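Local coordinates for protein ForH (Streptomyces kaniharaensis, PDB 6NKO) that probably takes part in formycin A biosynthesis, where pyrazolopyrimidine formation meets de novo purine biosynthesis, and carries an MGS-like domain related to the IMP cyclohydrolase of purine biosynthesis, at residues A[86-96]-A[108-116]; A[144-152]-A[191-199]. All blocks are in the same frame, centred on the assembly; numbering follows the deposited sequence.

Contact 1: residues A[86-96]-A[108-116]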
loop_
_atom_site.group_PDB
_atom_site.type_symbol
_atom_site.label_atom_id
_atom_site.label_comp_id
_atom_site.label_asym_id
_atom_site.label_seq_id
_atom_site.Cartn_x
_atom_site.Cartn_y
_atom_site.Cartn_z
ATOM N N VAL A 86 -10.265 9.674 -6.006
ATOM C CA VAL A 86 -9.345 10.469 -6.813
ATOM C C VAL A 86 -8.145 10.904 -5.981
ATOM O O VAL A 86 -7.008 10.924 -6.466
ATOM C CB VAL A 86 -10.081 11.675 -7.424
ATOM C CG1 VAL A 86 -9.101 12.601 -8.122
ATOM C CG2 VAL A 86 -11.162 11.204 -8.384
ATOM N N SER A 87 -8.371 11.237 -4.709
ATOM C CA SER A 87 -7.291 11.759 -3.877
ATOM C C SER A 87 -6.215 10.707 -3.622
ATOM O O SER A 87 -5.017 11.002 -3.716
ATOM C CB SER A 87 -7.857 12.281 -2.558
ATOM O OG SER A 87 -8.566 13.492 -2.753
ATOM N N VAL A 88 -6.615 9.477 -3.301
ATOM C CA VAL A 88 -5.630 8.439 -3.009
ATOM C C VAL A 88 -4.993 7.921 -4.293
ATOM O O VAL A 88 -3.765 7.891 -4.424
ATOM C CB VAL A 88 -6.270 7.297 -2.198
ATOM C CG1 VAL A 88 -5.322 6.107 -2.133
ATOM C CG2 VAL A 88 -6.622 7.772 -0.803
ATOM N N MET A 89 -5.815 7.502 -5.260
ATOM C CA MET A 89 -5.275 6.940 -6.493
ATOM C C MET A 89 -4.617 8.005 -7.361
ATOM O O MET A 89 -3.657 7.710 -8.083
ATOM C CB MET A 89 -6.378 6.221 -7.270
ATOM C CG MET A 89 -6.986 5.036 -6.528
ATOM S SD MET A 89 -5.737 3.917 -5.863
ATOM C CE MET A 89 -4.998 3.309 -7.376
ATOM N N GLY A 90 -5.117 9.242 -7.310
ATOM C CA GLY A 90 -4.440 10.324 -8.003
ATOM C C GLY A 90 -3.099 10.655 -7.379
ATOM O O GLY A 90 -2.133 10.957 -8.085
ATOM N N GLY A 91 -3.017 10.594 -6.048
ATOM C CA GLY A 91 -1.754 10.835 -5.374
ATOM C C GLY A 91 -0.682 9.820 -5.709
ATOM O O GLY A 91 0.507 10.097 -5.515
ATOM N N ILE A 92 -1.075 8.656 -6.216
ATOM C CA ILE A 92 -0.137 7.605 -6.587
ATOM C C ILE A 92 0.192 7.643 -8.074
ATOM O O ILE A 92 1.347 7.460 -8.461
ATOM C CB ILE A 92 -0.702 6.227 -6.180
ATOM C CG1 ILE A 92 -0.818 6.117 -4.660
ATOM C CG2 ILE A 92 0.163 5.105 -6.729
ATOM C CD1 ILE A 92 -1.787 5.046 -4.200
ATOM N N LEU A 93 -0.806 7.894 -8.923
ATOM C CA LEU A 93 -0.641 7.739 -10.362
ATOM C C LEU A 93 -0.263 9.027 -11.081
ATOM O O LEU A 93 0.212 8.959 -12.221
ATOM C CB LEU A 93 -1.926 7.188 -10.985
ATOM C CG LEU A 93 -2.364 5.798 -10.524
ATOM C CD1 LEU A 93 -3.750 5.460 -11.057
ATOM C CD2 LEU A 93 -1.348 4.756 -10.958
ATOM N N ALA A 94 -0.467 10.189 -10.462
ATOM C CA ALA A 94 -0.236 11.450 -11.154
ATOM C C ALA A 94 1.230 11.601 -11.542
ATOM O O ALA A 94 2.133 11.287 -10.761
ATOM C CB ALA A 94 -0.667 12.626 -10.279
ATOM N N ARG A 95 1.458 12.087 -12.762
ATOM C CA ARG A 95 2.801 12.273 -13.292
ATOM C C ARG A 95 3.365 13.609 -12.810
ATOM O O ARG A 95 2.777 14.294 -11.967
ATOM C CB ARG A 95 2.784 12.195 -14.820
ATOM C CG ARG A 95 2.889 10.783 -15.383
ATOM C CD ARG A 95 1.537 10.083 -15.356
ATOM N NE ARG A 95 1.283 9.286 -16.555
ATOM C CZ ARG A 95 0.827 9.778 -17.703
ATOM N NH1 ARG A 95 0.566 11.074 -17.816
ATOM N NH2 ARG A 95 0.622 8.973 -18.738
ATOM N N GLU A 96 4.527 13.988 -13.338
ATOM C CA GLU A 96 5.096 15.307 -13.109
ATOM C C GLU A 96 4.858 16.246 -14.288
ATOM O O GLU A 96 5.554 17.258 -14.417
ATOM C CB GLU A 96 6.590 15.201 -12.805
ATOM C CG GLU A 96 6.906 14.531 -11.477
ATOM C CD GLU A 96 6.505 15.375 -10.279
ATOM O OE1 GLU A 96 6.717 16.607 -10.315
ATOM O OE2 GLU A 96 5.983 14.806 -9.297
ATOM N N GLY A 108 -6.399 19.904 -4.811
ATOM C CA GLY A 108 -5.773 19.781 -3.511
ATOM C C GLY A 108 -5.395 18.358 -3.159
ATOM O O GLY A 108 -5.706 17.879 -2.064
ATOM N N ILE A 109 -4.716 17.676 -4.074
ATOM C CA ILE A 109 -4.349 16.275 -3.914
ATOM C C ILE A 109 -2.854 16.212 -3.611
ATOM O O ILE A 109 -2.030 16.508 -4.488
ATOM C CB ILE A 109 -4.696 15.452 -5.161
ATOM C CG1 ILE A 109 -6.196 15.540 -5.454
ATOM C CG2 ILE A 109 -4.259 14.006 -4.975
ATOM C CD1 ILE A 109 -6.596 14.940 -6.787
ATOM N N PRO A 110 -2.457 15.825 -2.404
ATOM C CA PRO A 110 -1.032 15.652 -2.116
ATOM C C PRO A 110 -0.493 14.376 -2.745
ATOM O O PRO A 110 -1.225 13.425 -3.025
ATOM C CB PRO A 110 -0.988 15.571 -0.588
ATOM C CG PRO A 110 -2.316 14.999 -0.215
ATOM C CD PRO A 110 -3.306 15.469 -1.253
ATOM N N ARG A 111 0.814 14.376 -2.973
ATOM C CA ARG A 111 1.485 13.197 -3.495
ATOM C C ARG A 111 1.651 12.160 -2.391
ATOM O O ARG A 111 1.971 12.495 -1.247
ATOM C CB ARG A 111 2.848 13.573 -4.080
ATOM C CG ARG A 111 3.853 12.435 -4.133
ATOM C CD ARG A 111 3.507 11.440 -5.229
ATOM N NE ARG A 111 3.900 11.912 -6.553
ATOM C CZ ARG A 111 3.270 11.589 -7.677
ATOM N NH1 ARG A 111 2.213 10.790 -7.640
ATOM N NH2 ARG A 111 3.696 12.063 -8.840
ATOM N N ILE A 112 1.409 10.900 -2.734
ATOM C CA ILE A 112 1.687 9.777 -1.849
ATOM C C ILE A 112 3.063 9.241 -2.224
ATOM O O ILE A 112 3.256 8.709 -3.322
ATOM C CB ILE A 112 0.605 8.692 -1.945
ATOM C CG1 ILE A 112 -0.678 9.162 -1.251
ATOM C CG2 ILE A 112 1.098 7.397 -1.322
ATOM C CD1 ILE A 112 -1.923 8.413 -1.678
ATOM N N ASP A 113 4.026 9.390 -1.316
ATOM C CA ASP A 113 5.410 9.041 -1.608
ATOM C C ASP A 113 5.738 7.579 -1.347
ATOM O O ASP A 113 6.744 7.084 -1.866
ATOM C CB ASP A 113 6.357 9.923 -0.789
ATOM C CG ASP A 113 6.013 11.394 -0.893
ATOM O OD1 ASP A 113 6.443 12.037 -1.876
ATOM O OD2 ASP A 113 5.304 11.902 0.002
ATOM N N LEU A 114 4.921 6.877 -0.565
ATOM C CA LEU A 114 5.219 5.497 -0.208
ATOM C C LEU A 114 3.921 4.725 -0.042
ATOM O O LEU A 114 2.993 5.198 0.621
ATOM C CB LEU A 114 6.045 5.427 1.081
ATOM C CG LEU A 114 6.606 4.058 1.475
ATOM C CD1 LEU A 114 8.041 4.190 1.968
ATOM C CD2 LEU A 114 5.728 3.390 2.529
ATOM N N VAL A 115 3.869 3.537 -0.639
ATOM C CA VAL A 115 2.732 2.634 -0.520
ATOM C C VAL A 115 3.236 1.315 0.046
ATOM O O VAL A 115 4.220 0.756 -0.451
ATOM C CB VAL A 115 2.029 2.417 -1.872
ATOM C CG1 VAL A 115 1.002 1.294 -1.767
ATOM C CG2 VAL A 115 1.374 3.705 -2.338
ATOM N N CYS A 116 2.563 0.825 1.083
ATOM C CA CYS A 116 2.873 -0.450 1.717
ATOM C C CYS A 116 1.618 -1.312 1.695
ATOM O O CYS A 116 0.594 -0.928 2.271
ATOM C CB CYS A 116 3.355 -0.235 3.151
ATOM S SG CYS A 116 4.577 -1.421 3.705
HETATM O O HOH W 1 -3.193 11.858 -1.743
#

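Contact 2: residues A[144-152]-A[191-199]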
loop_
_atom_site.group_PDB
_atom_site.type_symbol
_atom_site.label_atom_id
_atom_site.label_comp_id
_atom_site.label_asym_id
_atom_site.label_seq_id
_atom_site.Cartn_x
_atom_site.Cartn_y
_atom_site.Cartn_z
ATOM N N ALA A 144 -4.296 -2.301 -6.186
ATOM C CA ALA A 144 -4.415 -1.137 -7.060
ATOM C C ALA A 144 -3.436 -0.045 -6.647
ATOM O O ALA A 144 -2.809 0.593 -7.501
ATOM C CB ALA A 144 -5.851 -0.610 -7.055
ATOM N N MET A 145 -3.280 0.176 -5.337
ATOM C CA MET A 145 -2.299 1.147 -4.863
ATOM C C MET A 145 -0.875 0.660 -5.105
ATOM O O MET A 145 -0.001 1.449 -5.479
ATOM C CB MET A 145 -2.511 1.435 -3.375
ATOM C CG MET A 145 -3.840 2.088 -3.024
ATOM S SD MET A 145 -3.830 2.773 -1.349
ATOM C CE MET A 145 -3.982 1.274 -0.377
ATOM N N LEU A 146 -0.623 -0.635 -4.895
ATOM C CA LEU A 146 0.740 -1.151 -5.003
ATOM C C LEU A 146 1.187 -1.250 -6.458
ATOM O O LEU A 146 2.317 -0.874 -6.791
ATOM C CB LEU A 146 0.842 -2.512 -4.316
ATOM C CG LEU A 146 2.187 -3.222 -4.474
ATOM C CD1 LEU A 146 3.255 -2.507 -3.663
ATOM C CD2 LEU A 146 2.083 -4.682 -4.061
ATOM N N ARG A 147 0.320 -1.764 -7.335
ATOM C CA ARG A 147 0.648 -1.798 -8.756
ATOM C C ARG A 147 0.770 -0.394 -9.326
ATOM O O ARG A 147 1.596 -0.154 -10.215
ATOM C CB ARG A 147 -0.407 -2.593 -9.529
ATOM C CG ARG A 147 -0.472 -4.069 -9.163
ATOM C CD ARG A 147 -1.673 -4.749 -9.810
ATOM N NE ARG A 147 -1.488 -4.918 -11.248
ATOM C CZ ARG A 147 -2.094 -4.180 -12.173
ATOM N NH1 ARG A 147 -2.937 -3.220 -11.814
ATOM N NH2 ARG A 147 -1.860 -4.403 -13.459
ATOM N N GLY A 148 -0.038 0.546 -8.831
ATOM C CA GLY A 148 0.096 1.924 -9.271
ATOM C C GLY A 148 1.386 2.558 -8.787
ATOM O O GLY A 148 2.033 3.311 -9.522
ATOM N N ALA A 149 1.780 2.259 -7.547
ATOM C CA ALA A 149 3.045 2.762 -7.026
ATOM C C ALA A 149 4.225 2.175 -7.787
ATOM O O ALA A 149 5.175 2.893 -8.119
ATOM C CB ALA A 149 3.160 2.452 -5.535
ATOM N N ALA A 150 4.178 0.873 -8.077
ATOM C CA ALA A 150 5.266 0.242 -8.816
ATOM C C ALA A 150 5.368 0.796 -10.232
ATOM O O ALA A 150 6.473 1.028 -10.736
ATOM C CB ALA A 150 5.074 -1.274 -8.840
ATOM N N LYS A 151 4.228 1.016 -10.891
ATOM C CA LYS A 151 4.256 1.610 -12.224
ATOM C C LYS A 151 4.840 3.017 -12.183
ATOM O O LYS A 151 5.545 3.434 -13.109
ATOM C CB LYS A 151 2.849 1.626 -12.821
ATOM C CG LYS A 151 2.760 2.327 -14.166
ATOM C CD LYS A 151 1.344 2.318 -14.711
ATOM C CE LYS A 151 1.216 3.244 -15.911
ATOM N NZ LYS A 151 0.078 2.860 -16.792
ATOM N N ASN A 152 4.570 3.756 -11.109
ATOM C CA ASN A 152 5.062 5.118 -10.947
ATOM C C ASN A 152 6.190 5.155 -9.920
ATOM O O ASN A 152 6.178 5.990 -9.010
ATOM C CB ASN A 152 3.912 6.035 -10.520
ATOM C CG ASN A 152 4.127 7.482 -10.919
ATOM O OD1 ASN A 152 4.906 7.785 -11.823
ATOM N ND2 ASN A 152 3.430 8.387 -10.240
ATOM N N ALA A 191 9.816 -2.161 -7.598
ATOM C CA ALA A 191 8.654 -2.148 -8.478
ATOM C C ALA A 191 8.479 -3.493 -9.171
ATOM O O ALA A 191 7.367 -4.029 -9.236
ATOM C CB ALA A 191 8.783 -1.019 -9.501
ATOM N N GLU A 192 9.572 -4.053 -9.693
ATOM C CA GLU A 192 9.508 -5.380 -10.297
ATOM C C GLU A 192 9.083 -6.427 -9.277
ATOM O O GLU A 192 8.308 -7.338 -9.592
ATOM C CB GLU A 192 10.863 -5.746 -10.899
ATOM C CG GLU A 192 10.926 -7.164 -11.432
ATOM C CD GLU A 192 12.222 -7.860 -11.089
ATOM O OE1 GLU A 192 13.038 -8.080 -12.008
ATOM O OE2 GLU A 192 12.423 -8.194 -9.901
ATOM N N LYS A 193 9.585 -6.313 -8.048
ATOM C CA LYS A 193 9.197 -7.248 -6.998
ATOM C C LYS A 193 7.717 -7.107 -6.658
ATOM O O LYS A 193 7.040 -8.107 -6.388
ATOM C CB LYS A 193 10.065 -7.020 -5.761
ATOM C CG LYS A 193 9.812 -7.984 -4.625
ATOM C CD LYS A 193 10.739 -7.694 -3.457
ATOM C CE LYS A 193 10.684 -8.803 -2.423
ATOM N NZ LYS A 193 11.667 -8.579 -1.329
ATOM N N ALA A 194 7.198 -5.877 -6.681
ATOM C CA ALA A 194 5.792 -5.654 -6.361
ATOM C C ALA A 194 4.881 -6.336 -7.376
ATOM O O ALA A 194 3.916 -7.015 -7.004
ATOM C CB ALA A 194 5.501 -4.153 -6.295
ATOM N N PHE A 195 5.177 -6.166 -8.669
ATOM C CA PHE A 195 4.389 -6.836 -9.701
ATOM C C PHE A 195 4.518 -8.349 -9.605
ATOM O O PHE A 195 3.560 -9.073 -9.902
ATOM C CB PHE A 195 4.816 -6.353 -11.089
ATOM C CG PHE A 195 4.186 -5.050 -11.493
ATOM C CD1 PHE A 195 2.826 -4.976 -11.756
ATOM C CD2 PHE A 195 4.951 -3.898 -11.606
ATOM C CE1 PHE A 195 2.239 -3.777 -12.123
ATOM C CE2 PHE A 195 4.371 -2.697 -11.973
ATOM C CZ PHE A 195 3.013 -2.635 -12.232
ATOM N N ARG A 196 5.688 -8.842 -9.191
ATOM C CA ARG A 196 5.878 -10.280 -9.026
ATOM C C ARG A 196 5.019 -10.820 -7.891
ATOM O O ARG A 196 4.368 -11.863 -8.031
ATOM C CB ARG A 196 7.356 -10.580 -8.774
ATOM C CG ARG A 196 7.787 -11.984 -9.145
ATOM C CD ARG A 196 9.302 -12.120 -9.090
ATOM N NE ARG A 196 9.969 -11.167 -9.973
ATOM C CZ ARG A 196 10.257 -11.406 -11.249
ATOM N NH1 ARG A 196 9.936 -12.569 -11.797
ATOM N NH2 ARG A 196 10.867 -10.484 -11.979
ATOM N N ILE A 197 5.006 -10.120 -6.754
ATOM C CA ILE A 197 4.183 -10.547 -5.626
ATOM C C ILE A 197 2.705 -10.495 -5.997
ATOM O O ILE A 197 1.929 -11.393 -5.647
ATOM C CB ILE A 197 4.499 -9.684 -4.388
ATOM C CG1 ILE A 197 5.843 -10.093 -3.781
ATOM C CG2 ILE A 197 3.391 -9.789 -3.351
ATOM C CD1 ILE A 197 6.554 -8.968 -3.067
ATOM N N SER A 198 2.294 -9.454 -6.725
ATOM C CA SER A 198 0.898 -9.348 -7.135
ATOM C C SER A 198 0.527 -10.442 -8.127
ATOM O O SER A 198 -0.570 -11.009 -8.055
ATOM C CB SER A 198 0.628 -7.968 -7.736
ATOM O OG SER A 198 0.607 -6.973 -6.728
ATOM N N GLY A 199 1.428 -10.753 -9.062
ATOM C CA GLY A 199 1.152 -11.815 -10.015
ATOM C C GLY A 199 1.002 -13.169 -9.351
ATOM O O GLY A 199 0.127 -13.957 -9.718
#

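Contact 1: residues A[86-96]-A[108-116]
Arg111 and Ile112 share one acceptor, the carbonyl oxygen of Gly91 in the last turn of helix 86-93. The backbone N of Ile112 reaches Gly91 O at 3.0 Å in a nearly straight bond (170°), while Arg111 NH1 meets the same Gly91 O at 2.8 Å from the opposite face of the carbonyl plane. Neither donor lies in that plane. The guanidinium then turns its edge to the residues that follow the helix: Arg111 NH2 donates to Ala94 O at 2.6 Å, with the oxygen almost exactly in the guanidinium plane, and NH1 adds a weak bond to the same atom. Glu96 OE2 stands 3.6 Å from Arg111 NH2, a long salt bridge with the carboxylate plane turned 52° from the guanidinium. Although the CB of Arg111 points away from the helix, bends at chi2 and chi3 fold the chain back to bring its nitrogens there.

Gly91 permits this approach, since a CB on it would clash with Pro110 O. Branched side chains flank the bonds: Ile109 lays CG2 against Ser87 O and its CD1 on Val86 CG1, and Ile112 CD1 sits 3.3 Å from Val88 O and also meets Ile92 CG1. Farther along, Val115 CG2 packs 3.9 Å from Ile92 CD1. A water donates to both Ser87 O and Pro110 O, bridging the two backbones.

In the second shell, Asn152 ND2 donates to Ile92 O and Ala94 O, while Met104 of helix 98-107 touches Arg111. Here Gly91 O, near the end of the helix, and Ala94 O, just past it, are met by one arginine, with Ile112 N sharing the first; its positive charge would probably also be favoured by the helix end and by Glu96.

Contact 2: residues A[144-152]-A[191-199]
Phe195 reaches from helix 191-199 to Arg147, Ala150 and Lys151 of helix 144-151 and is a convenient side chain to follow outward. With CG beside its own backbone N (chi1 -82°), the ring swings from CB toward the partner helix. Along one side of the ring, CD2 and then CE2 meet the methyl of Ala150, CE2 at 3.5 Å from Ala150 CB. On the other, CE1 lies 3.9 Å from Arg147 CB and also near CG and NE, the guanidinium being turned almost perpendicular to the ring (88°). At the tip, CZ comes within 3.5 Å of Arg147 O. A serine in place of Phe195 would probably leave the Ala150 methyl and the aliphatic part of Arg147 without their aromatic neighbour and open a gap between the helices.

Small residues bring the backbones together beside the ring. Ala191 CB lies 3.3 Å from Ala150 O, and Ala194 CB touches both Ala150 CB and Leu146 CD1. Farther along, Leu146 CD2 packs against Ser198 OG, which is hydrogen-bonded to Tyr119. The short axes approach to 8.7 Å and run roughly antiparallel, 149° between their directions. Helix 144-151 lies beside helix 191-199 on one flank of the parallel sheet and turns a different side to it: Met145 and Ala149 touch Val115 of strand 114-117, while Leu146, Ala149 and Ala150 touch Pro158 of strand 157-159.

Contacts 1 and 2 come in series along the chain, the first closing before the second opens, with their centres about 15 Å apart. Strand 114-117 and helix 141-151 follow one another in sequence and link the two. Helix 141-151 packs on helix 86-93 and strand 114-117 as well as on helix 184-212, so the contacts meet directly: Ile92 CG2 lies 3.4 Å from Ala149 N, and Met89 CE meets Ala144 O. Together they extend packing from the parallel sheet of the MGS-like fold, in which strand 114-117 lies between strands 22-26 and 157-159, out to the long helix 184-212, joining the chain's last helix to its core.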